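Local coordinates for protein heat shock protease HtrA (PDB 1L1J) that probably cleaves proteins as a serine endopeptidase of the heat-shock response, this chain being the trypsin-like protease domain, at residues A16-D21 with V84-G89; I20-T25 with Q53-G58; E36-K41 with A177-N182; L57-I62 with G138-F143; G181-P186 with N198-N203. One frame throughout, in Å; residues are numbered along the deposited sequence.

Contact 1: A16-D21 with V84-G89; sequences AVVKID and VTMLDG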
# COMPACT_ATOMS: atom_id res chain seq x y z
N ALA A 16 2.53 1.88 11.87
CA ALA A 16 1.16 1.65 11.42
C ALA A 16 1.11 1.03 10.02
O ALA A 16 0.03 0.74 9.49
CB ALA A 16 0.36 2.96 11.44
N VAL A 17 2.30 0.82 9.43
CA VAL A 17 2.40 0.23 8.09
C VAL A 17 2.62 -1.28 8.22
O VAL A 17 3.62 -1.72 8.77
CB VAL A 17 3.56 0.87 7.30
CG1 VAL A 17 3.46 0.47 5.84
CG2 VAL A 17 3.52 2.38 7.45
N VAL A 18 1.69 -2.06 7.69
CA VAL A 18 1.75 -3.51 7.82
C VAL A 18 2.09 -4.28 6.56
O VAL A 18 2.14 -3.74 5.47
CB VAL A 18 0.41 -4.08 8.32
CG1 VAL A 18 -0.09 -3.28 9.51
CG2 VAL A 18 -0.61 -4.06 7.20
N LYS A 19 2.31 -5.58 6.76
CA LYS A 19 2.62 -6.54 5.71
C LYS A 19 1.34 -7.34 5.42
O LYS A 19 0.46 -7.43 6.27
CB LYS A 19 3.73 -7.49 6.20
CG LYS A 19 3.84 -8.81 5.45
CD LYS A 19 4.70 -9.82 6.21
CE LYS A 19 4.71 -11.19 5.51
NZ LYS A 19 5.36 -12.27 6.31
N ILE A 20 1.23 -7.91 4.23
CA ILE A 20 0.05 -8.69 3.91
C ILE A 20 0.41 -9.90 3.06
O ILE A 20 0.64 -9.79 1.85
CB ILE A 20 -1.00 -7.82 3.18
CG1 ILE A 20 -1.40 -6.65 4.08
CG2 ILE A 20 -2.23 -8.66 2.85
CD1 ILE A 20 -2.44 -5.75 3.49
N ASP A 21 0.48 -11.06 3.71
CA ASP A 21 0.83 -12.31 3.05
C ASP A 21 -0.38 -13.23 2.99
O ASP A 21 -1.07 -13.43 3.98
CB ASP A 21 2.01 -13.00 3.76
CG ASP A 21 1.88 -13.01 5.29
OD1 ASP A 21 1.59 -11.95 5.88
OD2 ASP A 21 2.09 -14.08 5.90
N VAL A 84 -1.74 -10.73 8.31
CA VAL A 84 -1.22 -9.39 8.52
C VAL A 84 -0.11 -9.38 9.56
O VAL A 84 -0.30 -9.84 10.69
CB VAL A 84 -2.33 -8.42 8.97
CG1 VAL A 84 -1.73 -7.19 9.64
CG2 VAL A 84 -3.14 -8.00 7.76
N THR A 85 1.05 -8.86 9.19
CA THR A 85 2.18 -8.80 10.12
C THR A 85 2.51 -7.33 10.45
O THR A 85 2.51 -6.47 9.57
CB THR A 85 3.42 -9.52 9.52
OG1 THR A 85 3.03 -10.79 8.99
CG2 THR A 85 4.48 -9.72 10.59
N MET A 86 2.79 -7.05 11.72
CA MET A 86 3.10 -5.69 12.15
C MET A 86 4.56 -5.43 12.52
O MET A 86 5.36 -6.35 12.66
CB MET A 86 2.21 -5.29 13.33
CG MET A 86 0.90 -4.61 12.96
SD MET A 86 -0.02 -4.07 14.43
CE MET A 86 0.70 -2.45 14.80
N LEU A 87 4.88 -4.15 12.67
CA LEU A 87 6.23 -3.74 13.01
C LEU A 87 6.69 -4.26 14.36
O LEU A 87 7.86 -4.60 14.52
CB LEU A 87 6.37 -2.22 12.99
CG LEU A 87 7.19 -1.60 11.85
CD1 LEU A 87 7.45 -0.15 12.18
CD2 LEU A 87 8.51 -2.34 11.68
N ASP A 88 5.78 -4.33 15.33
CA ASP A 88 6.17 -4.81 16.66
C ASP A 88 6.47 -6.31 16.61
O ASP A 88 7.05 -6.86 17.53
CB ASP A 88 5.09 -4.50 17.72
CG ASP A 88 3.78 -5.25 17.49
OD1 ASP A 88 3.82 -6.31 16.81
OD2 ASP A 88 2.73 -4.80 18.00
N GLY A 89 6.08 -6.95 15.50
CA GLY A 89 6.32 -8.37 15.33
C GLY A 89 5.07 -9.22 15.35
O GLY A 89 5.00 -10.26 14.72
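Lys19 and Thr85 form a hydrogen-bonded pair where strand 17-23 runs antiparallel to strand 83-85, with their CA atoms 5.0 Å apart. Lys19 N gives a nearly straight bond to Thr85 O, 3.0 Å long with 168° at the hydrogen, while the return bond from Thr85 N to Lys19 O is weak. One step along, Ile20 and Val84 make a non-hydrogen-bonded pair, and Val84 CA turns its hydrogen to Lys19 O. The pairing belongs to the antiparallel barrel sheet that a chymotrypsin-like protease of clan PA builds from the first part of its domain; here strand 17-23 is flanked by 83-85 on one side and 54-64 on the other. On one face the Lys19 and Thr85 side chains lie side by side and point the same way. Lys19 CG is anti to the backbone N (chi1 160°) and the chain beyond it is extended, carrying CD past Thr85 OG1 at 3.4 Å. The Asp21 side chain crosses that of Thr85 at about a right angle, its OD1 3.6 Å from Thr85 OG1, and OD2 makes a long, weak salt bridge with Lys19 NZ. Apolar contacts add to these: Val18 CG1 meets Met86 CG at 3.8 Å, and Val18 CB lies 4.0 Å from Val84 CG1. From Met86 the chain enters a type I turn closed by Gly89 N on Met86 O, which leads back toward strand 91-93.

Contact 2: I20-T25 with Q53-G58; sequences IDVVKT and QVASLG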
# COMPACT_ATOMS: atom_id res chain seq x y z
N ILE A 20 1.23 -7.91 4.23
CA ILE A 20 0.05 -8.69 3.91
C ILE A 20 0.41 -9.90 3.06
O ILE A 20 0.64 -9.79 1.85
CB ILE A 20 -1.00 -7.82 3.18
CG1 ILE A 20 -1.40 -6.65 4.08
CG2 ILE A 20 -2.23 -8.66 2.85
CD1 ILE A 20 -2.44 -5.75 3.49
N ASP A 21 0.48 -11.06 3.71
CA ASP A 21 0.83 -12.31 3.05
C ASP A 21 -0.38 -13.23 2.99
O ASP A 21 -1.07 -13.43 3.98
CB ASP A 21 2.01 -13.00 3.76
CG ASP A 21 1.88 -13.01 5.29
OD1 ASP A 21 1.59 -11.95 5.88
OD2 ASP A 21 2.09 -14.08 5.90
N VAL A 22 -0.62 -13.78 1.80
CA VAL A 22 -1.75 -14.67 1.53
C VAL A 22 -1.27 -16.00 0.96
O VAL A 22 -0.70 -16.05 -0.14
CB VAL A 22 -2.72 -14.00 0.52
CG1 VAL A 22 -3.84 -14.95 0.14
CG2 VAL A 22 -3.27 -12.72 1.12
N VAL A 23 -1.49 -17.09 1.71
CA VAL A 23 -1.06 -18.42 1.28
C VAL A 23 -1.77 -18.90 0.00
O VAL A 23 -2.84 -18.40 -0.35
CB VAL A 23 -1.28 -19.47 2.40
CG1 VAL A 23 -0.82 -20.85 1.93
CG2 VAL A 23 -0.51 -19.05 3.64
N LYS A 24 -1.16 -19.86 -0.69
CA LYS A 24 -1.76 -20.37 -1.91
C LYS A 24 -2.78 -21.48 -1.66
O LYS A 24 -2.95 -21.94 -0.52
CB LYS A 24 -0.68 -20.89 -2.86
CG LYS A 24 -1.17 -21.04 -4.29
CD LYS A 24 -0.18 -21.80 -5.14
CE LYS A 24 0.05 -23.22 -4.59
NZ LYS A 24 -1.16 -24.10 -4.63
N THR A 25 -3.48 -21.88 -2.73
CA THR A 25 -4.51 -22.91 -2.68
C THR A 25 -5.74 -22.38 -1.94
O THR A 25 -5.59 -21.41 -1.15
CB THR A 25 -4.02 -24.20 -1.97
OG1 THR A 25 -2.70 -24.53 -2.42
CG2 THR A 25 -4.96 -25.37 -2.28
N GLN A 53 4.33 -21.51 -1.54
CA GLN A 53 3.55 -21.08 -0.38
C GLN A 53 2.81 -19.74 -0.43
O GLN A 53 1.76 -19.60 0.20
CB GLN A 53 4.44 -21.10 0.87
CG GLN A 53 5.03 -22.47 1.21
CD GLN A 53 5.70 -22.50 2.58
OE1 GLN A 53 5.04 -22.44 3.62
NE2 GLN A 53 7.03 -22.59 2.58
N VAL A 54 3.33 -18.75 -1.16
CA VAL A 54 2.70 -17.43 -1.19
C VAL A 54 1.92 -17.09 -2.45
O VAL A 54 2.30 -17.45 -3.56
CB VAL A 54 3.74 -16.32 -0.93
CG1 VAL A 54 3.05 -14.97 -0.81
CG2 VAL A 54 4.51 -16.61 0.35
N ALA A 55 0.82 -16.37 -2.27
CA ALA A 55 -0.03 -15.98 -3.38
C ALA A 55 0.13 -14.49 -3.63
O ALA A 55 0.07 -14.02 -4.77
CB ALA A 55 -1.48 -16.32 -3.06
N SER A 56 0.31 -13.74 -2.54
CA SER A 56 0.49 -12.30 -2.61
C SER A 56 1.16 -11.73 -1.37
O SER A 56 0.85 -12.10 -0.23
CB SER A 56 -0.85 -11.60 -2.82
OG SER A 56 -0.96 -11.15 -4.16
N LEU A 57 2.09 -10.82 -1.61
CA LEU A 57 2.84 -10.14 -0.57
C LEU A 57 2.70 -8.66 -0.88
O LEU A 57 2.90 -8.24 -2.02
CB LEU A 57 4.30 -10.56 -0.61
CG LEU A 57 5.26 -9.92 0.39
CD1 LEU A 57 4.78 -10.13 1.82
CD2 LEU A 57 6.62 -10.54 0.19
N GLY A 58 2.35 -7.87 0.12
CA GLY A 58 2.20 -6.45 -0.11
C GLY A 58 2.30 -5.64 1.16
O GLY A 58 2.98 -6.03 2.11
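A classic beta bulge carries this contact, with Ala55 and Ser56 together facing the single residue Val22. Ala55 N bonds to Val22 O at 2.6 Å, approaching almost in line with the carbonyl (C=O...N 171°), and Ser56 N adds a weak second bond to the same oxygen. In return, Val22 N donates to Ser56 O at 3.0 Å, lying in the plane of that carbonyl. Strands 20-23 and 56-58 run antiparallel, their axes 4.8 Å apart at closest approach; toward Ile20 and Gly58 the backbone bonds weaken. These are neighbouring strands of the first barrel sheet in the trypsin-like fold, and the chain turns a corner at Ala55 after leaving helix 50-53. Next to the corner, Gln53 O accepts from Lys24 N at 3.1 Å, the donor standing 49° above the carbonyl plane. Val23 lies beside that oxygen as well, with its CA hydrogen directed at it and CG1 3.3 Å from Gln53 O. Between side chains, Val22 CG1, anti to the backbone N (chi1 175°), lies 4.2 Å from Ala55 CB, and Phe30, from the loop between the two segments, packs against both residues.

Contact 3: E36-K41 with A177-N182; sequences EQFFKK and AINPGN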
# COMPACT_ATOMS: atom_id res chain seq x y z
N GLU A 36 5.30 -11.41 -8.42
CA GLU A 36 6.05 -12.52 -7.85
C GLU A 36 7.50 -12.43 -8.29
O GLU A 36 8.40 -12.82 -7.55
CB GLU A 36 5.44 -13.85 -8.29
CG GLU A 36 6.39 -15.03 -8.33
CD GLU A 36 6.93 -15.30 -9.74
OE1 GLU A 36 6.10 -15.42 -10.68
OE2 GLU A 36 8.17 -15.38 -9.91
N GLN A 37 7.74 -11.89 -9.48
CA GLN A 37 9.09 -11.77 -9.98
C GLN A 37 9.86 -10.66 -9.27
O GLN A 37 11.08 -10.74 -9.12
CB GLN A 37 9.10 -11.52 -11.49
CG GLN A 37 10.24 -12.24 -12.22
CD GLN A 37 10.56 -11.63 -13.58
OE1 GLN A 37 9.68 -11.45 -14.44
NE2 GLN A 37 11.84 -11.31 -13.79
N PHE A 38 9.14 -9.63 -8.83
CA PHE A 38 9.80 -8.52 -8.14
C PHE A 38 10.36 -9.00 -6.80
O PHE A 38 11.54 -8.78 -6.51
CB PHE A 38 8.82 -7.37 -7.88
CG PHE A 38 9.43 -6.21 -7.15
CD1 PHE A 38 10.25 -5.31 -7.81
CD2 PHE A 38 9.21 -6.03 -5.79
CE1 PHE A 38 10.85 -4.25 -7.13
CE2 PHE A 38 9.80 -4.97 -5.09
CZ PHE A 38 10.62 -4.08 -5.76
N PHE A 39 9.53 -9.64 -6.00
CA PHE A 39 9.98 -10.15 -4.71
C PHE A 39 11.05 -11.23 -4.92
O PHE A 39 12.13 -11.18 -4.32
CB PHE A 39 8.81 -10.74 -3.92
CG PHE A 39 7.80 -9.72 -3.48
CD1 PHE A 39 6.57 -9.61 -4.12
CD2 PHE A 39 8.06 -8.89 -2.39
CE1 PHE A 39 5.61 -8.69 -3.69
CE2 PHE A 39 7.12 -7.97 -1.95
CZ PHE A 39 5.89 -7.87 -2.60
N LYS A 40 10.74 -12.19 -5.78
CA LYS A 40 11.65 -13.29 -6.08
C LYS A 40 13.06 -12.82 -6.44
O LYS A 40 14.05 -13.38 -5.98
CB LYS A 40 11.08 -14.13 -7.24
CG LYS A 40 11.88 -15.38 -7.57
CD LYS A 40 11.84 -16.41 -6.43
CE LYS A 40 12.67 -17.64 -6.75
NZ LYS A 40 12.27 -18.28 -8.04
N LYS A 41 13.13 -11.77 -7.26
CA LYS A 41 14.40 -11.23 -7.72
C LYS A 41 15.08 -10.22 -6.82
O LYS A 41 16.30 -10.06 -6.89
CB LYS A 41 14.20 -10.61 -9.10
CG LYS A 41 14.98 -9.33 -9.38
CD LYS A 41 16.41 -9.57 -9.91
CE LYS A 41 16.93 -8.29 -10.58
NZ LYS A 41 18.27 -8.43 -11.20
N ALA A 177 10.13 6.21 -5.95
CA ALA A 177 9.99 4.86 -6.47
C ALA A 177 8.86 4.09 -5.82
O ALA A 177 8.79 3.97 -4.59
CB ALA A 177 11.28 4.10 -6.31
N ILE A 178 7.96 3.57 -6.66
CA ILE A 178 6.81 2.78 -6.22
C ILE A 178 6.91 1.41 -6.90
O ILE A 178 7.10 1.32 -8.11
CB ILE A 178 5.48 3.45 -6.63
CG1 ILE A 178 5.38 4.87 -6.04
CG2 ILE A 178 4.32 2.58 -6.20
CD1 ILE A 178 5.00 4.94 -4.59
N ASN A 179 6.77 0.34 -6.12
CA ASN A 179 6.87 -1.01 -6.66
C ASN A 179 6.23 -2.02 -5.73
O ASN A 179 5.80 -1.68 -4.63
CB ASN A 179 8.33 -1.35 -6.87
CG ASN A 179 9.18 -0.98 -5.68
OD1 ASN A 179 8.89 -1.37 -4.54
ND2 ASN A 179 10.25 -0.22 -5.93
N PRO A 180 6.15 -3.30 -6.16
CA PRO A 180 5.55 -4.35 -5.34
C PRO A 180 6.06 -4.35 -3.90
O PRO A 180 5.44 -4.92 -3.01
CB PRO A 180 5.92 -5.62 -6.08
CG PRO A 180 5.89 -5.18 -7.50
CD PRO A 180 6.59 -3.85 -7.46
N GLY A 181 7.19 -3.68 -3.69
CA GLY A 181 7.76 -3.63 -2.37
C GLY A 181 7.13 -2.61 -1.45
O GLY A 181 7.47 -2.56 -0.27
N ASN A 182 6.25 -1.76 -1.97
CA ASN A 182 5.58 -0.77 -1.13
C ASN A 182 4.15 -0.47 -1.62
O ASN A 182 3.50 0.46 -1.15
CB ASN A 182 6.38 0.53 -1.01
CG ASN A 182 6.60 1.22 -2.33
OD1 ASN A 182 5.76 1.15 -3.24
ND2 ASN A 182 7.73 1.91 -2.45
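Phe38 lays one face of its ring over Pro180, and these two residues supply most of the surface the contact buries. Pro180 CD sits 3.8 Å from the ring centroid, 16° off the normal, in a CH-pi arrangement displaced toward the rim, while Pro180 CB approaches Phe38 CD2 at 3.3 Å. Phe38 CG stands anti to the backbone N (chi1 179°), on a CB that already points toward the loop. The far end of the ring meets Asn179: CZ lies 3.4 Å from Asn179 CG, the two side chains crossing at about a right angle with their planes 28° apart. Phe39, one residue on, meets the same proline, its CE1 3.9 Å from Pro180 CB and its CZ near Pro180 O. Helix 33-42 thus covers the loop that leads to the predicted nucleophile Ser183, and Gly181 and Asn182 within that loop are predicted to bind substrate. No hydrogen bond crosses between helix and loop; the loop is bonded within itself, and also to Thr148 and Asn198. Asn182 grips it at two points: OD1 accepts from Asn179 N at 3.2 Å, the donor well above the carbonyl plane, and ND2 donates to Ala177 O at 3.2 Å. Asn182 N donates to Asn179 O, and a less certain bond from Gly181 N to Asn179 OD1 forms an Asx turn. The Phe38 ring also meets that of Trp42.

Contact 4: L57-I62 with G138-F143; sequences LGSGFI and GNPLGF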
# COMPACT_ATOMS: atom_id res chain seq x y z
N LEU A 57 2.09 -10.82 -1.61
CA LEU A 57 2.84 -10.14 -0.57
C LEU A 57 2.70 -8.66 -0.88
O LEU A 57 2.90 -8.24 -2.02
CB LEU A 57 4.30 -10.56 -0.61
CG LEU A 57 5.26 -9.92 0.39
CD1 LEU A 57 4.78 -10.13 1.82
CD2 LEU A 57 6.62 -10.54 0.19
N GLY A 58 2.35 -7.87 0.12
CA GLY A 58 2.20 -6.45 -0.11
C GLY A 58 2.30 -5.64 1.16
O GLY A 58 2.98 -6.03 2.11
N SER A 59 1.62 -4.50 1.16
CA SER A 59 1.63 -3.63 2.32
C SER A 59 0.23 -3.07 2.51
O SER A 59 -0.66 -3.29 1.69
CB SER A 59 2.62 -2.48 2.12
OG SER A 59 3.91 -2.96 1.79
N GLY A 60 0.05 -2.33 3.59
CA GLY A 60 -1.24 -1.73 3.84
C GLY A 60 -1.06 -0.87 5.06
O GLY A 60 0.04 -0.78 5.59
N PHE A 61 -2.13 -0.23 5.51
CA PHE A 61 -2.00 0.61 6.68
C PHE A 61 -3.30 0.80 7.43
O PHE A 61 -4.39 0.92 6.85
CB PHE A 61 -1.38 1.95 6.28
CG PHE A 61 -2.13 2.69 5.21
CD1 PHE A 61 -3.01 3.70 5.54
CD2 PHE A 61 -1.95 2.37 3.87
CE1 PHE A 61 -3.70 4.39 4.55
CE2 PHE A 61 -2.64 3.05 2.87
CZ PHE A 61 -3.51 4.06 3.21
N ILE A 62 -3.16 0.83 8.76
CA ILE A 62 -4.28 0.99 9.67
C ILE A 62 -4.69 2.45 9.65
O ILE A 62 -3.88 3.34 9.93
CB ILE A 62 -3.87 0.57 11.10
CG1 ILE A 62 -3.32 -0.86 11.08
CG2 ILE A 62 -5.06 0.69 12.04
CD1 ILE A 62 -2.46 -1.23 12.26
N GLY A 138 6.58 1.26 2.91
CA GLY A 138 6.20 -0.12 2.66
C GLY A 138 6.63 -1.02 3.79
O GLY A 138 7.37 -0.59 4.69
N ASN A 139 6.20 -2.28 3.75
CA ASN A 139 6.58 -3.19 4.82
C ASN A 139 6.40 -4.66 4.50
O ASN A 139 6.03 -5.45 5.37
CB ASN A 139 5.76 -2.83 6.07
CG ASN A 139 6.26 -3.55 7.31
OD1 ASN A 139 7.07 -4.48 7.22
ND2 ASN A 139 5.78 -3.12 8.48
N PRO A 140 6.69 -5.06 3.25
CA PRO A 140 6.53 -6.47 2.87
C PRO A 140 7.25 -7.53 3.72
O PRO A 140 6.81 -8.68 3.76
CB PRO A 140 7.00 -6.48 1.42
CG PRO A 140 8.03 -5.43 1.39
CD PRO A 140 7.38 -4.32 2.19
N LEU A 141 8.34 -7.16 4.38
CA LEU A 141 9.05 -8.12 5.22
C LEU A 141 8.42 -8.20 6.61
O LEU A 141 8.58 -9.21 7.30
CB LEU A 141 10.53 -7.73 5.34
CG LEU A 141 11.29 -7.71 4.02
CD1 LEU A 141 12.73 -7.28 4.25
CD2 LEU A 141 11.23 -9.09 3.37
N GLY A 142 7.71 -7.15 6.99
CA GLY A 142 7.04 -7.10 8.28
C GLY A 142 7.86 -6.48 9.41
O GLY A 142 7.39 -5.58 10.12
N PHE A 143 9.10 -6.95 9.56
CA PHE A 143 9.98 -6.49 10.63
C PHE A 143 10.74 -5.20 10.37
O PHE A 143 11.53 -4.76 11.21
CB PHE A 143 10.96 -7.60 11.02
CG PHE A 143 11.62 -8.25 9.85
CD1 PHE A 143 12.74 -7.67 9.26
CD2 PHE A 143 11.11 -9.43 9.32
CE1 PHE A 143 13.35 -8.27 8.16
CE2 PHE A 143 11.71 -10.04 8.22
CZ PHE A 143 12.84 -9.46 7.64
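Leu57 and Pro140 cross at about a right angle, the leucine coming from strand 54-64. Leu57 CG lies 4.0 Å from Pro140 CB, and the CD1 branch comes to 3.2 Å from Pro140 O, which makes the meeting partly apolar and partly side chain against carbonyl. Ser59, two residues along the strand, supplies the polar half. Its OG is anti to the carbonyl carbon and beside the backbone N (chi1 -54°), where it accepts from Asn139 N at 3.1 Å with 160° at the hydrogen. The same oxygen lies 3.7 Å from Pro140 CD. From the residue between them in sequence, Gly58 O lies 3.7 Å from Pro140 CA. The contact joins the two halves of the chymotrypsin-like fold: strand 54-64 belongs to the first barrel sheet, whereas 138-143 opens the loop that follows strand 133-138 of the second. That loop is turned by a type I beta turn from Asn139 to Gly142, closed by Gly142 N on Asn139 O at 2.9 Å. Phe39 of helix 33-42 packs on both Leu57 and Pro140, adding a third element to the junction, and on neighbouring strand 68-72 Thr71 OG1 is hydrogen-bonded to Ser59 O.

Contact 5: G181-P186 with N198-N203; sequences GNSGGP and NTAIVN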
# COMPACT_ATOMS: atom_id res chain seq x y z
N GLY A 181 7.19 -3.68 -3.69
CA GLY A 181 7.76 -3.63 -2.37
C GLY A 181 7.13 -2.61 -1.45
O GLY A 181 7.47 -2.56 -0.27
N ASN A 182 6.25 -1.76 -1.97
CA ASN A 182 5.58 -0.77 -1.13
C ASN A 182 4.15 -0.47 -1.62
O ASN A 182 3.50 0.46 -1.15
CB ASN A 182 6.38 0.53 -1.01
CG ASN A 182 6.60 1.22 -2.33
OD1 ASN A 182 5.76 1.15 -3.24
ND2 ASN A 182 7.73 1.91 -2.45
N SER A 183 3.70 -1.28 -2.58
CA SER A 183 2.35 -1.21 -3.14
C SER A 183 1.45 -1.47 -1.93
O SER A 183 1.76 -2.34 -1.11
CB SER A 183 2.18 -2.33 -4.17
OG SER A 183 1.46 -1.92 -5.33
N GLY A 184 0.36 -0.74 -1.79
CA GLY A 184 -0.51 -0.96 -0.65
C GLY A 184 -0.12 -0.14 0.57
O GLY A 184 -0.96 0.11 1.43
N GLY A 185 1.14 0.27 0.67
CA GLY A 185 1.55 1.09 1.80
C GLY A 185 1.02 2.51 1.60
O GLY A 185 0.29 2.75 0.63
N PRO A 186 1.33 3.47 2.48
CA PRO A 186 0.76 4.79 2.20
C PRO A 186 1.75 5.75 1.54
O PRO A 186 2.97 5.52 1.56
CB PRO A 186 0.36 5.27 3.58
CG PRO A 186 1.52 4.81 4.40
CD PRO A 186 1.78 3.39 3.88
N ASN A 198 -0.00 3.92 -2.28
CA ASN A 198 0.99 3.47 -3.26
C ASN A 198 0.45 2.28 -4.03
O ASN A 198 0.09 1.27 -3.43
CB ASN A 198 2.28 3.05 -2.57
CG ASN A 198 2.78 4.07 -1.59
OD1 ASN A 198 2.64 5.28 -1.80
ND2 ASN A 198 3.37 3.59 -0.51
N THR A 199 0.39 2.37 -5.36
CA THR A 199 -0.11 1.24 -6.14
C THR A 199 0.83 0.89 -7.28
O THR A 199 1.16 1.73 -8.13
CB THR A 199 -1.54 1.48 -6.71
OG1 THR A 199 -1.46 1.66 -8.13
CG2 THR A 199 -2.17 2.70 -6.09
N ALA A 200 1.24 -0.37 -7.28
CA ALA A 200 2.16 -0.87 -8.27
C ALA A 200 1.51 -1.55 -9.47
O ALA A 200 2.22 -1.87 -10.41
CB ALA A 200 3.14 -1.82 -7.62
N ILE A 201 0.19 -1.79 -9.47
CA ILE A 201 -0.41 -2.45 -10.64
C ILE A 201 0.26 -1.88 -11.89
O ILE A 201 0.53 -2.60 -12.86
CB ILE A 201 -1.96 -2.27 -10.76
CG1 ILE A 201 -2.43 -0.98 -10.07
CG2 ILE A 201 -2.68 -3.51 -10.23
CD1 ILE A 201 -3.93 -0.69 -10.21
N VAL A 202 0.55 -0.57 -11.86
CA VAL A 202 1.24 0.05 -12.97
C VAL A 202 2.66 -0.48 -12.83
O VAL A 202 3.58 0.23 -12.41
CB VAL A 202 1.25 1.58 -12.86
CG1 VAL A 202 1.78 2.18 -14.15
CG2 VAL A 202 -0.14 2.09 -12.57
N ASN A 203 2.79 -1.77 -13.15
CA ASN A 203 4.02 -2.55 -13.10
C ASN A 203 5.29 -1.91 -12.51
O ASN A 203 5.73 -2.29 -11.42
CB ASN A 203 4.28 -3.13 -14.49
CG ASN A 203 3.08 -3.90 -15.03
OD1 ASN A 203 1.97 -3.36 -15.12
ND2 ASN A 203 3.29 -5.16 -15.40
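Asn198 meets the type II turn Asn182-Gly185, in which the predicted charge-relay serine, Ser183, occupies the second position, consistent with the nucleophile loop of a trypsin-like protease. The side-chain hydrogen bonds come from the Asn198 amide, whose residue has more surface covered than any other here. Asn198 ND2 donates to Asn182 O at 3.2 Å with 152° at the hydrogen, and the acceptor lies close to the amide plane; a second, weak bond runs from the same nitrogen to Pro186 O. Asn182 O is thus gripped twice, since Gly185 N closes the turn on it at 3.0 Å, and the two donors arrive from opposite faces of its plane. CG of Asn198 is anti to the carbonyl carbon, beside the backbone N (chi1 -50°). Among backbone bonds, Gly184 N reaches Asn198 O at 2.6 Å, and Asn198 N gives a weak bond to Gly185 O. Ser183 CA also presents its hydrogen to Asn198 O, 3.4 Å away. The Asn182 and Asn198 side chains cross at about a right angle, their amide planes 56° apart. A bond from Ala200 N to Ser183 OG is doubtful, because the modelled position of the hydroxyl is uncertain. The site continues outside the pair, with Ser183 touching His74 and Ile201 packing on both His74 and Asp104, the other predicted members of the triad. Asn198 CB lies 4.0 Å from Asn182 OD1.

How the contacts relate
From the N terminus, contacts 1 and 2 open on the same strand, 17-23. Contact 2 closes first, at 53-58, and contact 1 later, at 84-89; together they bring strands 54-64 and 83-85 to either side of it. Helix 33-42 opens contact 3 before either has closed, so contact 3 crosses both, and it ties that helix to the loop before strand 186-188. Contact 4 begins where contact 2 ends, crosses contact 1, is nested within the long loop that contact 3 closes at 177-182, and bridges the two sheets. Contact 5 starts where contact 3 ends, shares Gly181 and Asn182 with it, and closes a short loop within the second sheet, in series after contacts 1, 2 and 4.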